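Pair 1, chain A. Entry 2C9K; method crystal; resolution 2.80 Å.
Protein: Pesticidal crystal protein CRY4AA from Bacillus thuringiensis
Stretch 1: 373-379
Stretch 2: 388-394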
# COMPACT_ATOMS: atom_id res chain seq x y z
N ILE A 373 18.05 5.06 -20.93
CA ILE A 373 18.39 3.74 -20.42
C ILE A 373 18.96 2.97 -21.61
O ILE A 373 18.36 2.95 -22.69
CB ILE A 373 17.14 3.00 -19.89
CG1 ILE A 373 16.58 3.72 -18.66
CG2 ILE A 373 17.50 1.57 -19.52
CD1 ILE A 373 15.34 3.06 -18.08
N SER A 374 20.11 2.34 -21.43
CA SER A 374 20.71 1.58 -22.51
C SER A 374 20.83 0.10 -22.14
O SER A 374 21.07 -0.74 -23.01
CB SER A 374 22.10 2.14 -22.87
OG SER A 374 23.05 1.87 -21.84
N LYS A 375 20.64 -0.21 -20.87
CA LYS A 375 20.74 -1.60 -20.42
C LYS A 375 19.95 -1.85 -19.13
O LYS A 375 19.90 -0.99 -18.24
CB LYS A 375 22.21 -1.97 -20.22
CG LYS A 375 22.43 -3.41 -19.81
CD LYS A 375 23.86 -3.63 -19.36
CE LYS A 375 24.07 -5.06 -18.90
NZ LYS A 375 23.74 -6.02 -19.99
N MET A 376 19.34 -3.03 -19.02
CA MET A 376 18.58 -3.36 -17.82
C MET A 376 18.70 -4.82 -17.39
O MET A 376 18.64 -5.73 -18.20
CB MET A 376 17.10 -3.02 -18.01
CG MET A 376 16.81 -1.54 -18.07
SD MET A 376 15.06 -1.22 -18.30
CE MET A 376 14.95 -1.38 -20.08
N ASP A 377 18.87 -5.01 -16.09
CA ASP A 377 18.98 -6.33 -15.51
C ASP A 377 17.80 -6.54 -14.59
O ASP A 377 17.73 -5.94 -13.51
CB ASP A 377 20.26 -6.45 -14.68
CG ASP A 377 21.50 -6.49 -15.52
OD1 ASP A 377 22.60 -6.35 -14.95
OD2 ASP A 377 21.38 -6.67 -16.76
N PHE A 378 16.87 -7.39 -15.01
CA PHE A 378 15.71 -7.68 -14.20
C PHE A 378 15.94 -8.88 -13.29
O PHE A 378 16.61 -9.85 -13.66
CB PHE A 378 14.49 -7.96 -15.10
CG PHE A 378 14.18 -6.84 -16.04
CD1 PHE A 378 14.82 -6.75 -17.27
CD2 PHE A 378 13.25 -5.86 -15.69
CE1 PHE A 378 14.56 -5.69 -18.14
CE2 PHE A 378 12.98 -4.80 -16.55
CZ PHE A 378 13.64 -4.72 -17.78
N PHE A 379 15.42 -8.79 -12.07
CA PHE A 379 15.51 -9.87 -11.12
C PHE A 379 14.08 -10.34 -10.93
O PHE A 379 13.32 -9.82 -10.11
CB PHE A 379 16.14 -9.40 -9.82
CG PHE A 379 17.63 -9.23 -9.92
CD1 PHE A 379 18.43 -10.30 -10.30
CD2 PHE A 379 18.23 -8.01 -9.63
CE1 PHE A 379 19.82 -10.16 -10.40
CE2 PHE A 379 19.61 -7.86 -9.72
CZ PHE A 379 20.41 -8.94 -10.11
N GLU A 388 17.18 -14.42 -13.87
CA GLU A 388 17.74 -13.14 -14.29
C GLU A 388 17.59 -12.99 -15.79
O GLU A 388 17.98 -13.87 -16.55
CB GLU A 388 19.21 -13.05 -13.90
CG GLU A 388 19.42 -13.01 -12.40
CD GLU A 388 20.88 -12.87 -12.00
OE1 GLU A 388 21.54 -11.91 -12.46
OE2 GLU A 388 21.36 -13.72 -11.21
N LYS A 389 17.00 -11.89 -16.22
CA LYS A 389 16.81 -11.62 -17.63
C LYS A 389 17.49 -10.31 -17.96
O LYS A 389 17.71 -9.49 -17.08
CB LYS A 389 15.33 -11.56 -17.97
CG LYS A 389 14.86 -12.69 -18.85
CD LYS A 389 15.19 -14.05 -18.23
CE LYS A 389 14.72 -15.19 -19.12
NZ LYS A 389 13.24 -15.16 -19.34
N GLU A 390 17.83 -10.12 -19.22
CA GLU A 390 18.51 -8.90 -19.63
C GLU A 390 17.80 -8.30 -20.82
O GLU A 390 17.12 -9.00 -21.57
CB GLU A 390 19.97 -9.23 -19.97
CG GLU A 390 20.95 -8.08 -19.78
CD GLU A 390 22.42 -8.53 -19.88
OE1 GLU A 390 22.83 -9.02 -20.96
OE2 GLU A 390 23.16 -8.39 -18.88
N LEU A 391 17.95 -6.99 -20.97
CA LEU A 391 17.35 -6.24 -22.08
C LEU A 391 18.40 -5.18 -22.41
O LEU A 391 18.66 -4.28 -21.60
CB LEU A 391 16.04 -5.60 -21.64
CG LEU A 391 15.07 -5.19 -22.74
CD1 LEU A 391 14.61 -6.42 -23.51
CD2 LEU A 391 13.86 -4.49 -22.12
N THR A 392 19.01 -5.28 -23.58
CA THR A 392 20.06 -4.34 -23.96
C THR A 392 19.92 -3.66 -25.32
O THR A 392 19.53 -4.27 -26.30
CB THR A 392 21.43 -5.02 -23.93
OG1 THR A 392 21.74 -5.41 -22.58
CG2 THR A 392 22.51 -4.07 -24.43
N ALA A 393 20.26 -2.37 -25.34
CA ALA A 393 20.20 -1.59 -26.57
C ALA A 393 21.38 -2.01 -27.44
O ALA A 393 22.55 -1.85 -27.06
CB ALA A 393 20.30 -0.10 -26.23
N GLY A 394 21.07 -2.57 -28.61
CA GLY A 394 22.10 -3.03 -29.51
C GLY A 394 23.02 -4.04 -28.84
O GLY A 394 22.60 -5.16 -28.54

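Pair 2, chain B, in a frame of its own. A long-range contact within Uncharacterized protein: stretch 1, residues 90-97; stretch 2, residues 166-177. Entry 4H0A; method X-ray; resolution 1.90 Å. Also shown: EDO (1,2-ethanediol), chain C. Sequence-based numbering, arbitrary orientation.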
# COMPACT_ATOMS: atom_id res chain seq x y z
N ILE B 90 4.45 -9.29 -15.64
CA ILE B 90 3.79 -8.90 -14.41
C ILE B 90 4.44 -9.65 -13.24
O ILE B 90 4.50 -10.88 -13.26
CB ILE B 90 2.27 -9.19 -14.48
CG1 ILE B 90 1.61 -8.33 -15.61
CG2 ILE B 90 1.59 -8.92 -13.12
CD1 ILE B 90 0.18 -8.83 -16.01
N VAL B 91 4.94 -8.91 -12.23
CA VAL B 91 5.57 -9.52 -11.04
C VAL B 91 4.73 -9.26 -9.78
O VAL B 91 5.03 -9.84 -8.74
CB VAL B 91 7.02 -9.05 -10.83
CG1 VAL B 91 7.91 -9.48 -11.99
CG2 VAL B 91 7.11 -7.55 -10.61
N SER B 92 3.74 -8.36 -9.84
CA SER B 92 2.92 -8.04 -8.68
C SER B 92 1.63 -7.40 -9.08
O SER B 92 1.61 -6.64 -10.05
CB SER B 92 3.69 -7.09 -7.76
OG SER B 92 2.92 -6.73 -6.63
N VAL B 93 0.56 -7.67 -8.31
CA VAL B 93 -0.74 -7.04 -8.53
C VAL B 93 -1.36 -6.73 -7.18
O VAL B 93 -1.70 -7.66 -6.45
CB VAL B 93 -1.74 -7.87 -9.39
CG1 VAL B 93 -3.06 -7.09 -9.58
CG2 VAL B 93 -1.14 -8.23 -10.74
N TYR B 94 -1.51 -5.45 -6.85
CA TYR B 94 -2.25 -5.02 -5.66
C TYR B 94 -3.69 -4.85 -6.14
O TYR B 94 -3.89 -4.17 -7.14
CB TYR B 94 -1.66 -3.71 -5.09
CG TYR B 94 -2.56 -3.08 -4.05
CD1 TYR B 94 -2.56 -3.54 -2.73
CD2 TYR B 94 -3.48 -2.10 -4.40
CE1 TYR B 94 -3.42 -2.99 -1.78
CE2 TYR B 94 -4.36 -1.57 -3.46
CZ TYR B 94 -4.33 -2.02 -2.16
OH TYR B 94 -5.20 -1.48 -1.25
N ALA B 95 -4.68 -5.48 -5.49
CA ALA B 95 -6.06 -5.37 -5.96
C ALA B 95 -7.02 -5.08 -4.84
O ALA B 95 -6.90 -5.67 -3.77
CB ALA B 95 -6.48 -6.66 -6.64
N THR B 96 -8.00 -4.21 -5.08
CA THR B 96 -9.06 -3.95 -4.10
C THR B 96 -10.29 -3.44 -4.84
O THR B 96 -10.21 -3.14 -6.03
CB THR B 96 -8.58 -2.99 -2.99
OG1 THR B 96 -9.55 -2.99 -1.94
CG2 THR B 96 -8.32 -1.57 -3.49
N GLY B 97 -11.40 -3.35 -4.13
CA GLY B 97 -12.64 -2.83 -4.69
C GLY B 97 -13.83 -3.76 -4.52
O GLY B 97 -13.69 -4.88 -4.02
N VAL B 166 -11.09 -8.99 5.02
CA VAL B 166 -10.09 -8.78 3.98
C VAL B 166 -10.38 -7.45 3.25
O VAL B 166 -11.49 -7.25 2.74
CB VAL B 166 -10.02 -9.97 2.98
CG1 VAL B 166 -9.09 -9.64 1.80
CG2 VAL B 166 -9.57 -11.24 3.69
N LEU B 167 -9.38 -6.56 3.21
CA LEU B 167 -9.49 -5.24 2.58
C LEU B 167 -8.94 -5.24 1.17
O LEU B 167 -9.47 -4.56 0.29
CB LEU B 167 -8.71 -4.21 3.40
CG LEU B 167 -9.16 -4.01 4.85
CD1 LEU B 167 -8.09 -3.27 5.63
CD2 LEU B 167 -10.50 -3.28 4.91
N SER B 168 -7.83 -5.94 0.98
CA SER B 168 -7.13 -5.96 -0.29
C SER B 168 -6.18 -7.14 -0.33
O SER B 168 -5.90 -7.73 0.71
CB SER B 168 -6.36 -4.64 -0.46
OG SER B 168 -5.51 -4.38 0.64
N VAL B 169 -5.72 -7.51 -1.52
CA VAL B 169 -4.76 -8.61 -1.68
C VAL B 169 -3.70 -8.19 -2.66
O VAL B 169 -4.02 -7.57 -3.68
CB VAL B 169 -5.42 -9.93 -2.15
CG1 VAL B 169 -4.38 -11.05 -2.29
CG2 VAL B 169 -6.56 -10.35 -1.21
N ARG B 170 -2.44 -8.52 -2.38
CA ARG B 170 -1.35 -8.30 -3.33
C ARG B 170 -0.75 -9.63 -3.66
O ARG B 170 -0.21 -10.28 -2.76
CB ARG B 170 -0.28 -7.32 -2.81
CG ARG B 170 0.96 -7.27 -3.75
CD ARG B 170 1.74 -5.99 -3.61
NE ARG B 170 2.32 -5.85 -2.28
CZ ARG B 170 2.86 -4.73 -1.81
NH1 ARG B 170 2.91 -3.63 -2.56
NH2 ARG B 170 3.36 -4.69 -0.58
N PHE B 171 -0.86 -10.07 -4.92
CA PHE B 171 -0.20 -11.30 -5.38
C PHE B 171 1.13 -10.87 -5.93
O PHE B 171 1.16 -9.90 -6.69
CB PHE B 171 -1.04 -12.05 -6.42
CG PHE B 171 -2.23 -12.76 -5.84
CD1 PHE B 171 -3.47 -12.12 -5.76
CD2 PHE B 171 -2.15 -14.09 -5.43
CE1 PHE B 171 -4.58 -12.80 -5.27
CE2 PHE B 171 -3.26 -14.75 -4.94
CZ PHE B 171 -4.47 -14.11 -4.86
N LEU B 172 2.24 -11.53 -5.56
CA LEU B 172 3.55 -11.11 -6.05
C LEU B 172 4.57 -12.24 -6.03
O LEU B 172 4.39 -13.24 -5.34
CB LEU B 172 4.08 -9.89 -5.26
CG LEU B 172 4.62 -10.10 -3.82
CD1 LEU B 172 5.04 -8.76 -3.23
CD2 LEU B 172 3.58 -10.76 -2.90
N THR B 173 5.65 -12.06 -6.80
CA THR B 173 6.73 -13.05 -6.86
C THR B 173 7.67 -12.87 -5.69
O THR B 173 7.70 -11.81 -5.06
CB THR B 173 7.51 -12.93 -8.18
OG1 THR B 173 8.18 -11.68 -8.20
CG2 THR B 173 6.61 -13.08 -9.40
N LYS B 174 8.49 -13.88 -5.43
CA LYS B 174 9.51 -13.82 -4.39
C LYS B 174 10.54 -12.67 -4.63
O LYS B 174 10.98 -12.05 -3.67
CB LYS B 174 10.23 -15.16 -4.25
CG LYS B 174 10.97 -15.66 -5.48
CD LYS B 174 11.42 -17.12 -5.25
CE LYS B 174 12.05 -17.74 -6.47
NZ LYS B 174 13.39 -17.19 -6.76
N GLU B 175 10.84 -12.33 -5.90
CA GLU B 175 11.82 -11.24 -6.14
C GLU B 175 11.18 -9.90 -5.81
O GLU B 175 11.87 -9.07 -5.23
CB GLU B 175 12.52 -11.23 -7.52
CG GLU B 175 11.89 -12.02 -8.64
CD GLU B 175 11.90 -13.53 -8.54
OE1 GLU B 175 12.99 -14.12 -8.32
OE2 GLU B 175 10.81 -14.13 -8.63
N MSE B 176 9.85 -9.71 -6.07
CA MSE B 176 9.22 -8.45 -5.66
C MSE B 176 9.18 -8.38 -4.14
O MSE B 176 9.43 -7.32 -3.56
CB MSE B 176 7.78 -8.31 -6.23
CG MSE B 176 7.11 -7.00 -5.87
SE MSE B 176 7.76 -5.58 -7.00
CE MSE B 176 8.92 -4.71 -5.89
N LEU B 177 8.84 -9.49 -3.50
CA LEU B 177 8.77 -9.55 -2.04
C LEU B 177 10.14 -9.20 -1.41
O LEU B 177 10.19 -8.42 -0.46
CB LEU B 177 8.31 -10.96 -1.63
CG LEU B 177 7.83 -11.17 -0.22
CD1 LEU B 177 6.60 -10.36 0.09
CD2 LEU B 177 7.51 -12.64 0.01
C1 EDO C . 2.34 -1.54 -5.27
O1 EDO C . 1.86 -2.87 -5.24
C2 EDO C . 3.69 -1.63 -6.03
O2 EDO C . 4.31 -0.36 -6.09
O HOH W 1 -4.87 -1.66 1.48

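Both pairs are two antiparallel strands lying side by side. The strand axes run at 174° in pair 1 and 173° in pair 2. The central backbones superpose with an RMSD of 0.6 Å.

The backbone ladder is the same in both. In pair 1, Met A376 N donates to Leu A391 O (2.9 Å) and Leu A391 N to Met A376 O (3.1 Å). The matched residues in pair 2 repeat this: Val B93 N to Phe B171 O is 2.8 Å, and Phe B171 N to Val B93 O is 3.0 Å. The next rung pairs Phe A378 with Lys A389, matched by Ala B95 with Val B169. At the other end Ala A393 N bonds Ser A374 O, and Thr B173 N bonds Val B91 O, both at 3.0 Å.

One face of the sheet carries Met A376, Phe A378, Lys A389 and Leu A391 in pair 1. Met A376 CE meets Leu A391 CD2 at 3.9 Å. The ring of Phe A378 also turns its edge to Leu A391, with CE1 3.8 Å from CB. Lys A389 leads its end away. In pair 2 the same positions hold Val B93, Ala B95, Val B169 and Phe B171. Ala B95 has only a methyl group where Phe A378 has a ring. The aromatic residue is now on the other strand, at Phe B171, and its end leads away from stretch 1.

The opposite face in pair 1 is rich in charge, with Thr A392 and Phe A379 among the charged residues. Lys A375 NZ forms a salt bridge with Glu A390 OE2 (2.7 Å) and a weak hydrogen bond to Thr A392 OG1 (3.3 Å), although the modelled NZ is too close to a neighbour and its place is less sure. Asp A377 OD2 lies 3.3 Å from Glu A390 OE2, so like charges sit close together. Phe A379 CE1, at the ring edge, lies 3.2 Å from Glu A388 OE1. In pair 2 Ser B92 replaces Lys A375, Tyr B94 Asp A377, Arg B170 Glu A390, Leu B172 Thr A392, Thr B96 Phe A379 and Ser B168 Glu A388. Ser B92 OG packs 3.3 Å from Arg B170 CD and 3.6 Å from Leu B172 CB; Leu B172 leads its end away. The Tyr B94 ring has Arg B170 CB at its edge. A water bridges Tyr B94 OH (2.8 Å) and Ser B168 OG (2.9 Å). Thr B96 CB lies 3.7 Å from Ser B168 CB, and Thr B96 OG1 donates to Leu B167 O (2.7 Å).

Ala A393 and Thr B173 also match. Ala A393 points toward stretch 1; Thr B173 points sideways and caps a helix.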